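PDB 5V2D: dioxygenase from Pseudomonas brassicacearum, which probably uses a non-haem iron centre and dioxygen to cleave the central double bond of lignin-derived stilbenes into two aldehydes. Local coordinates for residues G313-G324 / L343-L354. Numbering follows the deposited sequence.
Sequences GKVYVDMPVTGG and LAACLMRWTFDL
Arg349 and Asp318 face each other as a non-hydrogen-bonded pair of antiparallel strands, and Arg349 grips the acid side-on, NE reaching OD2 at 2.8 Å and NH2 reaching OD1 at 2.7 Å. Both bonds are nearly straight and use the syn lone pairs, with carboxylate and guanidinium only 4° from coplanar. The arginine sets out with CG anti to its N (chi1 174°), then bends at chi3, which turns the guanidinium edge to the acid. Tyr385 OH also bonds Asp318 OD1. An alanine here would remove both donors and is likely to leave the buried Asp318 carboxylate without its countercharge and freer to rotate. Next along this face, Thr351 OG1 meets the edge of the Tyr316 ring, 3.4 Å from CD2.

The other face is mostly apolar. Met319 crosses Trp350 obliquely, its SD 3.4 Å from NE1 in a Met-aromatic contact, while Val321 CG2 lies 3.9 Å from CZ2. Farther along, Val317 CG2 touches the Phe352 edge at CE1. Phe279 meets both aromatic rings.

Strands 314-322 and 345-353 are the middle two of a four-stranded blade of the family's beta-propeller. Their pairing sets a charged bidentate bridge against a hydrophobic inter-blade face, where buried Trp350 NE1 has sulfur beside it but no hydrogen-bond acceptor.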
ATOM      1  N   GLY A 313      27.005  12.816  -4.759  1.00 50.19           N
ATOM      2  CA  GLY A 313      25.957  13.867  -4.762  1.00 50.56           C
ATOM      3  C   GLY A 313      24.513  13.394  -5.011  1.00 43.19           C
ATOM      4  O   GLY A 313      23.656  14.280  -5.229  1.00 42.47           O
ATOM      5  N   LYS A 314      24.298  12.077  -5.187  1.00 42.30           N
ATOM      6  CA  LYS A 314      23.175  11.665  -6.006  1.00 43.70           C
ATOM      7  C   LYS A 314      22.279  10.734  -5.238  1.00 41.59           C
ATOM      8  O   LYS A 314      22.737   9.781  -4.607  1.00 34.49           O
ATOM      9  CB  LYS A 314      23.676  10.955  -7.241  1.00 48.84           C
ATOM     10  CG  LYS A 314      24.490  11.876  -8.155  1.00 56.59           C
ATOM     11  CD  LYS A 314      25.410  11.072  -9.036  1.00 62.13           C
ATOM     12  CE  LYS A 314      26.713  11.882  -9.112  1.00 68.39           C
ATOM     13  NZ  LYS A 314      26.922  12.142 -10.530  1.00 77.14           N
ATOM     14  N   VAL A 315      20.997  10.981  -5.360  1.00 37.92           N
ATOM     15  CA  VAL A 315      19.977  10.140  -4.772  1.00 35.38           C
ATOM     16  C   VAL A 315      19.270   9.347  -5.887  1.00 33.93           C
ATOM     17  O   VAL A 315      18.813   9.932  -6.874  1.00 35.21           O
ATOM     18  CB  VAL A 315      18.966  11.039  -4.043  1.00 35.60           C
ATOM     19  CG1 VAL A 315      17.952  10.144  -3.344  1.00 34.67           C
ATOM     20  CG2 VAL A 315      19.684  11.837  -2.997  1.00 33.57           C
ATOM     21  N   TYR A 316      19.164   8.036  -5.724  1.00 33.86           N
ATOM     22  CA  TYR A 316      18.520   7.194  -6.681  1.00 32.44           C
ATOM     23  C   TYR A 316      17.228   6.617  -6.079  1.00 31.01           C
ATOM     24  O   TYR A 316      17.262   6.043  -4.983  1.00 30.27           O
ATOM     25  CB  TYR A 316      19.481   6.055  -7.090  1.00 33.77           C
ATOM     26  CG  TYR A 316      20.806   6.537  -7.616  1.00 36.96           C
ATOM     27  CD1 TYR A 316      21.903   6.642  -6.777  1.00 40.14           C
ATOM     28  CD2 TYR A 316      20.979   6.873  -8.966  1.00 38.97           C
ATOM     29  CE1 TYR A 316      23.123   7.076  -7.254  1.00 41.76           C
ATOM     30  CE2 TYR A 316      22.215   7.298  -9.461  1.00 40.48           C
ATOM     31  CZ  TYR A 316      23.261   7.396  -8.608  1.00 41.73           C
ATOM     32  OH  TYR A 316      24.500   7.853  -9.034  1.00 42.64           O
ATOM     33  N   VAL A 317      16.132   6.680  -6.826  1.00 29.83           N
ATOM     34  CA  VAL A 317      14.854   6.130  -6.370  1.00 29.16           C
ATOM     35  C   VAL A 317      14.266   5.250  -7.457  1.00 28.92           C
ATOM     36  O   VAL A 317      14.033   5.717  -8.574  1.00 27.95           O
ATOM     37  CB  VAL A 317      13.870   7.258  -6.060  1.00 31.09           C
ATOM     38  CG1 VAL A 317      12.583   6.706  -5.502  1.00 32.45           C
ATOM     39  CG2 VAL A 317      14.463   8.170  -4.978  1.00 34.25           C
ATOM     40  N   ASP A 318      13.956   4.019  -7.126  1.00 27.97           N
ATOM     41  CA  ASP A 318      13.344   3.046  -8.032  1.00 26.44           C
ATOM     42  C   ASP A 318      11.869   2.864  -7.738  1.00 27.41           C
ATOM     43  O   ASP A 318      11.481   2.649  -6.573  1.00 26.38           O
ATOM     44  CB  ASP A 318      14.072   1.705  -7.952  1.00 27.53           C
ATOM     45  CG  ASP A 318      15.569   1.812  -8.344  1.00 31.51           C
ATOM     46  OD1 ASP A 318      16.425   0.943  -7.920  1.00 31.39           O
ATOM     47  OD2 ASP A 318      15.891   2.774  -9.069  1.00 31.44           O
ATOM     48  N   MET A 319      11.045   2.983  -8.770  1.00 26.23           N
ATOM     49  CA  MET A 319       9.612   2.881  -8.626  1.00 26.43           C
ATOM     50  C   MET A 319       8.938   2.675 -10.002  1.00 28.10           C
ATOM     51  O   MET A 319       9.438   3.149 -10.985  1.00 27.55           O
ATOM     52  CB  MET A 319       9.035   4.191  -8.045  1.00 27.66           C
ATOM     53  CG  MET A 319       9.291   5.388  -8.897  1.00 29.85           C
ATOM     54  SD  MET A 319       8.354   6.898  -8.464  1.00 32.67           S
ATOM     55  CE  MET A 319       9.277   7.377  -7.049  1.00 28.00           C
ATOM     56  N   PRO A 320       7.744   2.075 -10.020  1.00 27.29           N
ATOM     57  CA  PRO A 320       6.895   2.156 -11.226  1.00 27.25           C
ATOM     58  C   PRO A 320       6.550   3.607 -11.471  1.00 28.66           C
ATOM     59  O   PRO A 320       6.402   4.400 -10.500  1.00 26.95           O
ATOM     60  CB  PRO A 320       5.664   1.332 -10.864  1.00 28.15           C
ATOM     61  CG  PRO A 320       6.063   0.543  -9.672  1.00 29.59           C
ATOM     62  CD  PRO A 320       7.093   1.352  -8.930  1.00 27.37           C
ATOM     63  N   VAL A 321       6.483   3.955 -12.755  1.00 28.85           N
ATOM     64  CA  VAL A 321       6.007   5.231 -13.214  1.00 31.70           C
ATOM     65  C   VAL A 321       4.998   4.950 -14.342  1.00 34.68           C
ATOM     66  O   VAL A 321       5.292   4.123 -15.256  1.00 31.81           O
ATOM     67  CB  VAL A 321       7.136   6.086 -13.707  1.00 34.02           C
ATOM     68  CG1 VAL A 321       6.605   7.464 -14.185  1.00 34.51           C
ATOM     69  CG2 VAL A 321       8.153   6.347 -12.604  1.00 33.78           C
ATOM     70  N   THR A 322       3.825   5.561 -14.252  1.00 30.26           N
ATOM     71  CA  THR A 322       2.784   5.318 -15.231  1.00 34.82           C
ATOM     72  C   THR A 322       2.529   6.598 -15.992  1.00 36.94           C
ATOM     73  O   THR A 322       2.448   7.673 -15.405  1.00 33.80           O
ATOM     74  CB  THR A 322       1.491   4.888 -14.544  1.00 33.10           C
ATOM     75  OG1 THR A 322       1.786   3.723 -13.816  1.00 34.14           O
ATOM     76  CG2 THR A 322       0.357   4.600 -15.542  1.00 34.28           C
ATOM     77  N   GLY A 323       2.388   6.487 -17.306  1.00 42.97           N
ATOM     78  CA  GLY A 323       2.221   7.699 -18.138  1.00 45.29           C
ATOM     79  C   GLY A 323       0.782   8.187 -18.283  1.00 49.42           C
ATOM     80  O   GLY A 323       0.366   8.453 -19.389  1.00 51.00           O
ATOM     81  N   GLY A 324       0.053   8.384 -17.178  1.00 44.48           N
ATOM     82  CA  GLY A 324      -1.259   9.044 -17.181  1.00 44.13           C
ATOM     83  C   GLY A 324      -2.032   8.703 -15.926  1.00 44.11           C
ATOM     84  O   GLY A 324      -1.526   7.962 -15.081  1.00 36.41           O
ATOM     85  N   LEU A 343      -2.136   3.029 -21.016  1.00 67.03           N
ATOM     86  CA  LEU A 343      -1.057   3.741 -20.289  1.00 61.68           C
ATOM     87  C   LEU A 343       0.256   2.962 -20.262  1.00 58.41           C
ATOM     88  O   LEU A 343       0.299   1.879 -19.787  1.00 58.14           O
ATOM     89  CB  LEU A 343      -1.490   4.032 -18.855  1.00 61.49           C
ATOM     90  CG  LEU A 343      -2.722   4.938 -18.751  1.00 60.44           C
ATOM     91  CD1 LEU A 343      -3.201   5.171 -17.314  1.00 58.99           C
ATOM     92  CD2 LEU A 343      -2.536   6.254 -19.556  1.00 62.66           C
ATOM     93  N   ALA A 344       1.337   3.569 -20.726  1.00 60.37           N
ATOM     94  CA  ALA A 344       2.652   2.997 -20.600  1.00 56.61           C
ATOM     95  C   ALA A 344       3.050   3.041 -19.085  1.00 53.30           C
ATOM     96  O   ALA A 344       2.843   4.037 -18.406  1.00 51.10           O
ATOM     97  CB  ALA A 344       3.636   3.794 -21.424  1.00 57.59           C
ATOM     98  N   ALA A 345       3.574   1.942 -18.577  1.00 49.90           N
ATOM     99  CA  ALA A 345       4.076   1.844 -17.217  1.00 48.74           C
ATOM    100  C   ALA A 345       5.269   0.863 -17.250  1.00 43.70           C
ATOM    101  O   ALA A 345       5.270  -0.121 -17.972  1.00 40.79           O
ATOM    102  CB  ALA A 345       2.984   1.351 -16.274  1.00 47.91           C
ATOM    103  N   CYS A 346       6.262   1.139 -16.446  1.00 39.27           N
ATOM    104  CA  CYS A 346       7.339   0.207 -16.194  1.00 37.83           C
ATOM    105  C   CYS A 346       8.066   0.658 -14.910  1.00 30.75           C
ATOM    106  O   CYS A 346       7.799   1.749 -14.407  1.00 30.39           O
ATOM    107  CB  CYS A 346       8.301   0.191 -17.461  1.00 39.17           C
ATOM    108  SG  CYS A 346       9.175   1.772 -17.655  1.00 42.96           S
ATOM    109  N   LEU A 347       8.925  -0.200 -14.383  1.00 28.52           N
ATOM    110  CA  LEU A 347       9.824   0.148 -13.298  1.00 29.68           C
ATOM    111  C   LEU A 347      10.883   1.119 -13.817  1.00 29.45           C
ATOM    112  O   LEU A 347      11.500   0.869 -14.862  1.00 30.02           O
ATOM    113  CB  LEU A 347      10.495  -1.111 -12.694  1.00 29.12           C
ATOM    114  CG  LEU A 347      11.225  -0.861 -11.367  1.00 29.33           C
ATOM    115  CD1 LEU A 347      10.283  -0.609 -10.186  1.00 29.08           C
ATOM    116  CD2 LEU A 347      12.116  -2.033 -11.093  1.00 30.81           C
ATOM    117  N   MET A 348      11.098   2.214 -13.095  1.00 29.79           N
ATOM    118  CA  MET A 348      12.074   3.237 -13.451  1.00 31.77           C
ATOM    119  C   MET A 348      12.982   3.633 -12.325  1.00 31.50           C
ATOM    120  O   MET A 348      12.665   3.455 -11.139  1.00 29.83           O
ATOM    121  CB  MET A 348      11.332   4.489 -13.925  1.00 34.87           C
ATOM    122  CG  MET A 348      10.297   4.160 -14.940  1.00 39.25           C
ATOM    123  SD  MET A 348      10.044   5.186 -16.351  1.00 49.05           S
ATOM    124  CE  MET A 348      11.502   4.803 -17.140  1.00 43.13           C
ATOM    125  N   ARG A 349      14.137   4.191 -12.694  1.00 30.84           N
ATOM    126  CA  ARG A 349      15.073   4.748 -11.742  1.00 30.74           C
ATOM    127  C   ARG A 349      15.098   6.246 -11.982  1.00 30.47           C
ATOM    128  O   ARG A 349      15.388   6.695 -13.101  1.00 32.02           O
ATOM    129  CB  ARG A 349      16.463   4.210 -11.899  1.00 33.74           C
ATOM    130  CG  ARG A 349      17.499   4.900 -10.998  1.00 33.65           C
ATOM    131  CD  ARG A 349      18.793   4.080 -10.858  1.00 37.00           C
ATOM    132  NE  ARG A 349      18.518   2.908 -10.019  1.00 38.97           N
ATOM    133  CZ  ARG A 349      19.372   1.958  -9.700  1.00 40.99           C
ATOM    134  NH1 ARG A 349      20.663   2.088 -10.101  1.00 38.59           N
ATOM    135  NH2 ARG A 349      18.976   0.963  -8.904  1.00 36.28           N
ATOM    136  N   TRP A 350      14.848   7.005 -10.928  1.00 27.91           N
ATOM    137  CA  TRP A 350      15.084   8.454 -10.934  1.00 28.71           C
ATOM    138  C   TRP A 350      16.445   8.731 -10.289  1.00 30.76           C
ATOM    139  O   TRP A 350      16.810   8.105  -9.289  1.00 29.65           O
ATOM    140  CB  TRP A 350      14.040   9.143 -10.083  1.00 29.28           C
ATOM    141  CG  TRP A 350      12.656   8.969 -10.520  1.00 30.24           C
ATOM    142  CD1 TRP A 350      11.800   8.052 -10.064  1.00 29.88           C
ATOM    143  CD2 TRP A 350      11.912   9.841 -11.367  1.00 29.30           C
ATOM    144  NE1 TRP A 350      10.559   8.237 -10.638  1.00 31.34           N
ATOM    145  CE2 TRP A 350      10.596   9.355 -11.410  1.00 29.40           C
ATOM    146  CE3 TRP A 350      12.233  10.978 -12.120  1.00 33.48           C
ATOM    147  CZ2 TRP A 350       9.611   9.919 -12.193  1.00 30.48           C
ATOM    148  CZ3 TRP A 350      11.229  11.536 -12.921  1.00 31.74           C
ATOM    149  CH2 TRP A 350       9.955  11.028 -12.937  1.00 31.67           C
ATOM    150  N   THR A 351      17.180   9.713 -10.823  1.00 31.46           N
ATOM    151  CA  THR A 351      18.464  10.115 -10.308  1.00 31.69           C
ATOM    152  C   THR A 351      18.378  11.641 -10.015  1.00 34.48           C
ATOM    153  O   THR A 351      18.033  12.438 -10.937  1.00 35.80           O
ATOM    154  CB  THR A 351      19.512   9.881 -11.393  1.00 35.31           C
ATOM    155  OG1 THR A 351      19.578   8.461 -11.669  1.00 38.07           O
ATOM    156  CG2 THR A 351      20.918  10.344 -10.894  1.00 36.72           C
ATOM    157  N   PHE A 352      18.547  12.022  -8.758  1.00 31.39           N
ATOM    158  CA  PHE A 352      18.438  13.412  -8.321  1.00 34.19           C
ATOM    159  C   PHE A 352      19.890  13.810  -7.936  1.00 36.09           C
ATOM    160  O   PHE A 352      20.411  13.391  -6.910  1.00 36.22           O
ATOM    161  CB  PHE A 352      17.493  13.578  -7.123  1.00 31.98           C
ATOM    162  CG  PHE A 352      16.110  13.078  -7.391  1.00 30.65           C
ATOM    163  CD1 PHE A 352      15.727  11.815  -6.947  1.00 31.82           C
ATOM    164  CD2 PHE A 352      15.248  13.754  -8.203  1.00 31.11           C
ATOM    165  CE1 PHE A 352      14.450  11.349  -7.165  1.00 32.67           C
ATOM    166  CE2 PHE A 352      13.977  13.282  -8.451  1.00 33.63           C
ATOM    167  CZ  PHE A 352      13.577  12.055  -7.938  1.00 29.80           C
ATOM    168  N   ASP A 353      20.502  14.591  -8.812  1.00 36.06           N
ATOM    169  CA  ASP A 353      21.893  15.004  -8.651  1.00 37.07           C
ATOM    170  C   ASP A 353      21.869  16.330  -7.956  1.00 37.46           C
ATOM    171  O   ASP A 353      21.490  17.368  -8.599  1.00 35.93           O
ATOM    172  CB  ASP A 353      22.589  15.110  -9.999  1.00 39.13           C
ATOM    173  CG  ASP A 353      24.114  15.424  -9.861  1.00 41.88           C
ATOM    174  OD1 ASP A 353      24.614  15.762  -8.738  1.00 37.76           O
ATOM    175  OD2 ASP A 353      24.809  15.153 -10.864  1.00 46.25           O
ATOM    176  N   LEU A 354      22.212  16.311  -6.658  1.00 36.82           N
ATOM    177  CA  LEU A 354      22.094  17.511  -5.878  1.00 39.68           C
ATOM    178  C   LEU A 354      23.146  18.624  -6.304  1.00 43.48           C
ATOM    179  O   LEU A 354      23.009  19.771  -5.908  1.00 41.24           O
ATOM    180  CB  LEU A 354      22.308  17.172  -4.406  1.00 42.22           C
ATOM    181  CG  LEU A 354      21.204  17.011  -3.371  1.00 49.33           C
ATOM    182  CD1 LEU A 354      19.786  17.458  -3.797  1.00 50.51           C
ATOM    183  CD2 LEU A 354      21.269  15.619  -2.738  1.00 49.35           C
TER